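Side-chain contacts in nucleotide-binding protein, universal stress protein UspA family (Lactobacillus plantarum, PDB 3S3T), which binds ATP in a universal stress protein fold and probably serves in the cell's response to stress, though its precise role is unknown: residues E100-A103 and K104-E108; D13-D16 and A17-A20; A25-I28 and A29-Q33; Q75-V78 and A79-S82. All coordinates share one frame; numbering follows the deposited sequence. Where two conformers were deposited one is given.

Contact 1: E100-A103 and K104-E108; sequences EDYA and KQHPE
Tyr102 and His106, one turn apart where helix 95-105 of this universal stress protein's alpha/beta fold, built on a parallel five-stranded sheet, runs out, form an offset stack with ring centroids 4.4 Å apart and planes inclined by 26°. The imidazole lies over one face of the phenol, its CD2 above the middle of the six-membered ring and 3.6 Å from Tyr102 CE2. With CG anti to the backbone N (chi1 -166°), the tyrosine ring lies alongside the last turn, where the histidine covers it. The backbone joins the same two residues, His106 N donating to Tyr102 O at 3.0 Å just as the chain leaves helical geometry. Further out, the phenol hydroxyl is hydrogen-bonded to Glu89, and the ring packs on Leu9, Thr37 and Leu39 of the sheet. A leucine in place of Tyr102 would probably leave the imidazole without its stacking partner and Glu89 without the hydroxyl. On another side of the helix Lys104 reaches back to Glu100, whose other oxygen, OE1, is held by Tyr133 and by Arg124 of the second subunit. The lysine's extended chain brings NZ to within 3.1 Å of Glu100 OE2, a salt bridge made on the anti lone pair of that oxygen.

Contact 2: D13-D16 and A17-A20; sequences DSSD and AAQA. With ATP (adenosine-5'-triphosphate), chain I.
Asp13 OD1 lies against the methyl of Ala18, with OD1 and CB 3.1 Å apart, where the loop after strand 7-11 turns into helix 16-32. The same oxygen takes two bonds from Ser15. Ser15 N reaches Asp13 OD1 at 2.8 Å from well above the carboxylate plane, closing an Asx turn, while Ser15 OG donates to the syn lone pair of Asp13 OD1 over only 2.5 Å. Two donors on one oxygen probably limit the carboxylate's rotation, and OD2 takes a weak bond from Thr119 N.

Ser15 is also the N-cap of the helix. Its hydroxyl oxygen lies between the backbone N and the carbonyl carbon (chi1 66°), which turns it back over the first helical turn to accept from Ala18 N at 3.1 Å. The hydroxyl thus donates a hydrogen bond to the aspartate while accepting one from the Ala18 amide, linking the helix start to an acidic group of the ATP pocket. Asp13 CB packs 3.6 Å from N7 of the adenine, and the Ala18 methyl comes within 3.4 Å of ATP O3'. Loop residue Asp13 thus meets the base, and Ala18 in the first helical turn the sugar.

Ala17 is packed by Thr117 and Ala18 by Val12, while Gln19 OE1 bonds to Arg74, so the beginning of helix 16-32 sits between the loops after strands 7-11 and 111-115 and helix 53-78.

Contact 3: A25-I28 and A29-Q33; sequences AVNI and AQRHQ
Asn27 and Arg31 run side by side and point the same way, one helical turn apart, with their amide and guanidinium planes turned 65° against each other. Asn27 OD1 comes within 2.9 Å of Arg31 NH1, but the angle is too poor for a hydrogen bond, leaving an oblique polar approach. The asparagine amide is fixed from its other end: ND2 donates to Glu24 and to the carbonyl of Ala3 of the third subunit. Arg31, extended from CG to NE, packs on Arg4 of that subunit. An alanine in place of Arg31 removes the guanidinium, which would probably leave Asn27 OD1 without the nearby positive charge and open a gap against Arg4 of the third subunit.

Ile28 and His32 also lie side by side and point the same way. The CG2 branch of Ile28, anti to the backbone N, lies 3.8 Å from His32 CD2, and the imidazole presents its edge to Ile28 O. That carbonyl also accepts from His32 N at 3.0 Å. This helix is the connection of a beta-alpha-beta unit between strands 7-11 and 35-43; Ile28 faces the sheet, packing on Ile8, Leu111 and Val113, and Ala29 packs on Leu36.

At the helix end Gln33 adopts positive phi. Its side chain folds back so that NE2 donates to Gln30 O, 2.8 Å away at a nearly straight 170°, meeting a lone pair in the carbonyl plane.

Contact 4: Q75-V78 and A79-S82; sequences QQFV and ATTS
Thr80 and Thr81 each turn a hydroxyl back onto the last turn of helix 53-78, and hydrogen bonds dominate the contact. Thr80 OG1 donates to Phe77 O at 2.7 Å, in the carbonyl plane, while Thr80 N reaches that same Phe77 O at 3.0 Å from well above the plane. One residue on, the pattern recurs: Thr81 OG1 donates to Val78 O at 2.8 Å, tilted just 15° from the carbonyl plane, and Thr81 N meets Val78 O at 3.0 Å from above it. Both hydroxyls are placed between the backbone N and the carbonyl carbon, with chi1 of 76° for Thr80 and 78° for Thr81, and this common rotation aims them at carbonyls three residues back. Each of these two carbonyls is thus gripped by two donors from one residue. Thr81 OG1 also accepts from Ala83 N, so the hydroxyl both donates and accepts. By contrast, Ala79 N divides weakly between Gln75 O and Gln76 O, as helical bonding gives way.

Van der Waals packing is lighter. The Thr81 methyl CG2 lies over one face of the Phe77 ring, displaced toward its rim and 4.2 Å from Phe77 CZ. Val78 CG1 passes across Thr81 OG1 at 4.0 Å, and the valine packs on Phe22 of helix 16-32.

The backbone from Val78 to Thr81 makes a type I beta turn, here bringing the chain out of helix 53-78 into the loop toward strand 87-93.

Along the chain the order is contact 2, contact 3, contact 4, contact 1. Contacts 2 and 3 share helix 16-32, its start at the nucleotide and its far end, with centres 18 Å apart. Contact 4 closes helix 53-78 beside that far end, its centre 11 Å from that of contact 3; the two touch, with Gln30 OE1 probably hydrogen-bonded to Ser82 OG at 2.9 Å and Val26 packed on Val78. Contact 1 ends helix 95-105, its centre 22 Å from that of contact 2 and across the chain's centre. All belong to helices joined to one five-stranded parallel sheet; contact 2 meets the nucleotide, while contacts 1, 3 and 4 lie at C-terminal helix ends.

Contact 1: E100-A103 and K104-E108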
# COMPACT_ATOMS: atom_id res chain seq x y z
N GLU A 100 -1.33 8.85 14.39
CA GLU A 100 -2.17 7.72 14.84
C GLU A 100 -2.39 7.79 16.35
O GLU A 100 -3.55 7.69 16.84
CB GLU A 100 -1.50 6.38 14.47
CG GLU A 100 -2.15 5.15 15.02
CD GLU A 100 -1.38 3.87 14.72
OE1 GLU A 100 -0.21 3.91 14.35
OE2 GLU A 100 -1.96 2.81 14.91
N ASP A 101 -1.30 7.96 17.10
CA ASP A 101 -1.35 7.91 18.55
C ASP A 101 -2.19 9.08 19.04
O ASP A 101 -2.92 8.96 20.03
CB ASP A 101 0.05 7.96 19.16
CG ASP A 101 0.80 6.65 19.00
OD1 ASP A 101 0.19 5.61 18.62
OD2 ASP A 101 2.01 6.64 19.25
N TYR A 102 -2.06 10.22 18.38
CA TYR A 102 -2.76 11.40 18.78
C TYR A 102 -4.27 11.16 18.66
O TYR A 102 -5.03 11.50 19.57
CB TYR A 102 -2.34 12.62 17.94
CG TYR A 102 -2.80 13.93 18.55
CD1 TYR A 102 -1.95 14.66 19.37
CD2 TYR A 102 -4.08 14.42 18.33
CE1 TYR A 102 -2.36 15.85 19.94
CE2 TYR A 102 -4.50 15.61 18.90
CZ TYR A 102 -3.63 16.32 19.72
OH TYR A 102 -4.05 17.50 20.30
N ALA A 103 -4.70 10.57 17.55
CA ALA A 103 -6.13 10.28 17.34
C ALA A 103 -6.64 9.25 18.36
O ALA A 103 -7.79 9.33 18.78
CB ALA A 103 -6.39 9.78 15.95
N LYS A 104 -5.80 8.30 18.75
CA LYS A 104 -6.20 7.31 19.78
C LYS A 104 -6.11 7.86 21.22
O LYS A 104 -6.86 7.47 22.13
CB LYS A 104 -5.40 6.02 19.61
CG LYS A 104 -5.73 5.40 18.25
CD LYS A 104 -4.96 4.12 17.86
CE LYS A 104 -5.56 3.60 16.53
NZ LYS A 104 -4.86 2.42 15.87
N GLN A 105 -5.20 8.79 21.41
CA GLN A 105 -5.05 9.46 22.69
C GLN A 105 -6.25 10.40 22.94
O GLN A 105 -6.63 10.62 24.07
CB GLN A 105 -3.71 10.25 22.73
CG GLN A 105 -2.46 9.34 22.86
CD GLN A 105 -1.13 10.04 22.52
OE1 GLN A 105 -0.14 9.38 22.21
NE2 GLN A 105 -1.11 11.38 22.55
N HIS A 106 -6.82 10.94 21.87
CA HIS A 106 -7.97 11.81 21.95
C HIS A 106 -9.13 11.22 21.14
O HIS A 106 -9.40 11.68 20.03
CB HIS A 106 -7.64 13.16 21.38
CG HIS A 106 -6.52 13.85 22.07
ND1 HIS A 106 -6.75 14.76 23.08
CD2 HIS A 106 -5.18 13.76 21.92
CE1 HIS A 106 -5.58 15.24 23.50
NE2 HIS A 106 -4.62 14.65 22.82
N PRO A 107 -9.85 10.25 21.72
CA PRO A 107 -10.80 9.48 20.94
C PRO A 107 -11.99 10.29 20.49
O PRO A 107 -12.76 9.80 19.64
CB PRO A 107 -11.22 8.34 21.90
CG PRO A 107 -10.89 8.82 23.27
CD PRO A 107 -9.81 9.86 23.13
N GLU A 108 -12.14 11.51 21.03
CA GLU A 108 -13.19 12.42 20.58
C GLU A 108 -13.01 12.85 19.12
O GLU A 108 -13.97 13.29 18.45
CB GLU A 108 -13.33 13.64 21.51
CG GLU A 108 -12.20 14.67 21.54
CD GLU A 108 -11.04 14.30 22.46
OE1 GLU A 108 -10.98 13.13 22.89
OE2 GLU A 108 -10.16 15.17 22.69

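Contact 2: D13-D16 and A17-A20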
# COMPACT_ATOMS: atom_id res chain seq x y z
N ASP A 13 2.73 19.15 7.68
CA ASP A 13 4.18 19.38 7.57
C ASP A 13 4.34 20.78 7.01
O ASP A 13 3.41 21.60 7.13
CB ASP A 13 4.89 18.30 6.73
CG ASP A 13 4.35 18.20 5.33
OD1 ASP A 13 3.71 19.16 4.90
OD2 ASP A 13 4.59 17.19 4.68
N SER A 14 5.49 21.07 6.39
CA SER A 14 5.76 22.40 5.96
C SER A 14 5.44 22.57 4.49
O SER A 14 5.82 23.58 3.90
CB SER A 14 7.23 22.78 6.25
OG SER A 14 8.10 21.92 5.54
N SER A 15 4.76 21.59 3.89
CA SER A 15 4.49 21.64 2.45
C SER A 15 3.28 22.50 2.10
O SER A 15 2.38 22.71 2.94
CB SER A 15 4.29 20.24 1.92
OG SER A 15 3.11 19.69 2.49
N ASP A 16 3.23 22.96 0.85
CA ASP A 16 2.02 23.63 0.35
C ASP A 16 0.82 22.69 0.42
O ASP A 16 -0.27 23.14 0.74
CB ASP A 16 2.19 24.09 -1.08
CG ASP A 16 3.22 25.23 -1.22
OD1 ASP A 16 3.68 25.80 -0.21
OD2 ASP A 16 3.58 25.53 -2.35
N ALA A 17 1.03 21.40 0.14
CA ALA A 17 -0.06 20.45 0.07
C ALA A 17 -0.72 20.33 1.44
O ALA A 17 -1.93 20.26 1.52
CB ALA A 17 0.42 19.05 -0.42
N ALA A 18 0.09 20.32 2.50
CA ALA A 18 -0.42 20.27 3.87
C ALA A 18 -1.14 21.55 4.25
O ALA A 18 -2.14 21.52 4.98
CB ALA A 18 0.70 19.99 4.86
N GLN A 19 -0.65 22.70 3.78
CA GLN A 19 -1.36 23.95 4.02
C GLN A 19 -2.71 24.06 3.27
O GLN A 19 -3.66 24.68 3.76
CB GLN A 19 -0.46 25.14 3.66
CG GLN A 19 -1.10 26.49 3.83
CD GLN A 19 -1.55 26.82 5.24
OE1 GLN A 19 -1.14 26.18 6.23
NE2 GLN A 19 -2.38 27.88 5.36
N ALA A 20 -2.79 23.50 2.08
CA ALA A 20 -4.07 23.40 1.39
C ALA A 20 -5.07 22.48 2.22
O ALA A 20 -6.28 22.73 2.29
CB ALA A 20 -3.85 22.85 0.03
PG ATP I . 6.79 10.37 1.73
O1G ATP I . 7.09 10.91 3.11
O2G ATP I . 8.01 10.31 0.87
O3G ATP I . 6.05 9.04 1.68
PB ATP I . 5.53 12.96 1.18
O1B ATP I . 5.38 13.63 -0.16
O2B ATP I . 6.45 13.58 2.17
O3B ATP I . 5.89 11.43 0.91
PA ATP I . 3.53 12.55 3.24
O1A ATP I . 4.64 12.56 4.25
O2A ATP I . 2.69 11.34 3.24
O3A ATP I . 4.03 12.83 1.76
O5' ATP I . 2.61 13.86 3.59
C5' ATP I . 1.21 13.82 3.30
C4' ATP I . 0.44 14.63 4.35
O4' ATP I . 0.76 14.02 5.59
C3' ATP I . 0.88 16.07 4.48
O3' ATP I . 0.26 16.93 3.53
C2' ATP I . 0.51 16.31 5.92
O2' ATP I . -0.89 16.54 5.96
C1' ATP I . 0.84 15.00 6.61
N9 ATP I . 2.17 15.02 7.22
C8 ATP I . 3.35 14.61 6.65
N7 ATP I . 4.39 14.80 7.50
C5 ATP I . 3.86 15.34 8.60
C6 ATP I . 4.41 15.81 9.87
N6 ATP I . 5.73 15.71 10.08
N1 ATP I . 3.54 16.33 10.81
C2 ATP I . 2.22 16.41 10.54
N3 ATP I . 1.65 16.04 9.39
C4 ATP I . 2.42 15.50 8.42

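Contact 3: A25-I28 and A29-Q33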
# COMPACT_ATOMS: atom_id res chain seq x y z
N ALA A 25 -9.57 22.07 6.18
CA ALA A 25 -9.97 21.71 7.55
C ALA A 25 -10.68 22.88 8.22
O ALA A 25 -11.68 22.68 8.91
CB ALA A 25 -8.74 21.24 8.40
N VAL A 26 -10.23 24.10 8.00
CA VAL A 26 -10.91 25.24 8.61
C VAL A 26 -12.31 25.43 8.03
O VAL A 26 -13.23 25.82 8.73
CB VAL A 26 -10.13 26.54 8.42
CG1 VAL A 26 -10.91 27.74 9.03
CG2 VAL A 26 -8.76 26.41 9.07
N ASN A 27 -12.44 25.18 6.74
CA ASN A 27 -13.72 25.19 6.05
C ASN A 27 -14.71 24.14 6.64
O ASN A 27 -15.88 24.42 6.90
CB ASN A 27 -13.41 24.90 4.60
CG ASN A 27 -14.54 25.19 3.67
OD1 ASN A 27 -15.68 25.46 4.09
ND2 ASN A 27 -14.24 25.15 2.37
N ILE A 28 -14.21 22.94 6.87
CA ILE A 28 -15.03 21.87 7.44
C ILE A 28 -15.39 22.24 8.87
O ILE A 28 -16.54 22.08 9.28
CB ILE A 28 -14.26 20.52 7.43
CG1 ILE A 28 -13.94 20.08 5.99
CG2 ILE A 28 -15.10 19.40 8.08
CD1 ILE A 28 -12.98 18.88 5.91
N ALA A 29 -14.40 22.75 9.61
CA ALA A 29 -14.57 23.15 10.99
C ALA A 29 -15.69 24.21 11.12
O ALA A 29 -16.60 24.05 11.94
CB ALA A 29 -13.25 23.66 11.55
N GLN A 30 -15.61 25.25 10.29
CA GLN A 30 -16.63 26.30 10.19
C GLN A 30 -18.01 25.69 9.93
O GLN A 30 -18.98 26.08 10.58
CB GLN A 30 -16.27 27.32 9.09
CG GLN A 30 -17.44 28.11 8.51
CD GLN A 30 -17.00 29.34 7.74
OE1 GLN A 30 -16.01 30.00 8.11
NE2 GLN A 30 -17.72 29.65 6.67
N ARG A 31 -18.11 24.74 9.00
CA ARG A 31 -19.43 24.18 8.64
C ARG A 31 -20.10 23.34 9.71
O ARG A 31 -21.33 23.37 9.86
CB ARG A 31 -19.34 23.31 7.41
CG ARG A 31 -19.83 23.97 6.18
CD ARG A 31 -19.68 22.97 5.03
NE ARG A 31 -20.09 23.51 3.73
CZ ARG A 31 -19.53 24.57 3.13
NH1 ARG A 31 -18.56 25.27 3.70
NH2 ARG A 31 -19.97 24.94 1.92
N HIS A 32 -19.28 22.58 10.43
CA HIS A 32 -19.76 21.65 11.45
C HIS A 32 -19.70 22.28 12.84
O HIS A 32 -20.13 21.68 13.83
CB HIS A 32 -18.90 20.38 11.40
CG HIS A 32 -19.16 19.53 10.20
ND1 HIS A 32 -19.90 18.36 10.27
CD2 HIS A 32 -18.77 19.65 8.91
CE1 HIS A 32 -19.96 17.82 9.06
NE2 HIS A 32 -19.30 18.59 8.22
N GLN A 33 -19.14 23.49 12.88
CA GLN A 33 -18.82 24.17 14.12
C GLN A 33 -18.05 23.24 15.06
O GLN A 33 -18.39 23.10 16.24
CB GLN A 33 -20.07 24.76 14.76
CG GLN A 33 -20.63 25.93 13.94
CD GLN A 33 -19.80 27.17 14.07
OE1 GLN A 33 -19.85 27.86 15.07
NE2 GLN A 33 -19.02 27.47 13.06

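Contact 4: Q75-V78 and A79-S82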
# COMPACT_ATOMS: atom_id res chain seq x y z
N GLN A 75 -3.44 30.61 13.36
CA GLN A 75 -4.35 31.14 14.39
C GLN A 75 -4.93 32.46 13.95
O GLN A 75 -6.09 32.75 14.23
CB GLN A 75 -3.63 31.40 15.71
CG GLN A 75 -3.26 30.17 16.48
CD GLN A 75 -4.36 29.68 17.39
OE1 GLN A 75 -5.49 30.21 17.38
NE2 GLN A 75 -4.05 28.66 18.19
N GLN A 76 -4.10 33.27 13.28
CA GLN A 76 -4.55 34.56 12.76
C GLN A 76 -5.60 34.35 11.66
O GLN A 76 -6.63 35.04 11.66
CB GLN A 76 -3.36 35.42 12.29
CG GLN A 76 -2.44 35.82 13.45
CD GLN A 76 -1.24 36.66 13.06
OE1 GLN A 76 -1.01 36.96 11.89
NE2 GLN A 76 -0.44 37.04 14.06
N PHE A 77 -5.37 33.39 10.77
CA PHE A 77 -6.30 33.14 9.67
C PHE A 77 -7.65 32.63 10.16
O PHE A 77 -8.70 33.10 9.72
CB PHE A 77 -5.69 32.15 8.66
CG PHE A 77 -6.69 31.61 7.67
CD1 PHE A 77 -7.27 30.38 7.87
CD2 PHE A 77 -7.07 32.36 6.56
CE1 PHE A 77 -8.21 29.88 6.95
CE2 PHE A 77 -8.01 31.89 5.65
CZ PHE A 77 -8.59 30.66 5.84
N VAL A 78 -7.62 31.66 11.08
CA VAL A 78 -8.88 31.13 11.66
C VAL A 78 -9.72 32.23 12.34
O VAL A 78 -10.95 32.16 12.31
CB VAL A 78 -8.63 29.93 12.60
CG1 VAL A 78 -9.91 29.52 13.34
CG2 VAL A 78 -8.07 28.76 11.77
N ALA A 79 -9.09 33.25 12.92
CA ALA A 79 -9.88 34.32 13.58
C ALA A 79 -10.62 35.21 12.59
O ALA A 79 -11.53 35.96 12.99
CB ALA A 79 -9.03 35.14 14.51
N THR A 80 -10.26 35.13 11.31
CA THR A 80 -11.03 35.81 10.25
C THR A 80 -12.23 35.00 9.75
O THR A 80 -12.97 35.47 8.88
CB THR A 80 -10.16 36.18 9.00
OG1 THR A 80 -9.92 35.00 8.22
CG2 THR A 80 -8.84 36.86 9.38
N THR A 81 -12.42 33.79 10.29
CA THR A 81 -13.51 32.89 9.87
C THR A 81 -14.46 32.63 11.04
O THR A 81 -14.21 33.05 12.18
CB THR A 81 -12.95 31.49 9.41
OG1 THR A 81 -12.60 30.69 10.56
CG2 THR A 81 -11.72 31.66 8.48
N SER A 82 -15.53 31.88 10.77
CA SER A 82 -16.52 31.56 11.79
C SER A 82 -16.25 30.21 12.43
O SER A 82 -17.08 29.71 13.18
CB SER A 82 -17.94 31.64 11.20
OG SER A 82 -18.04 30.81 10.04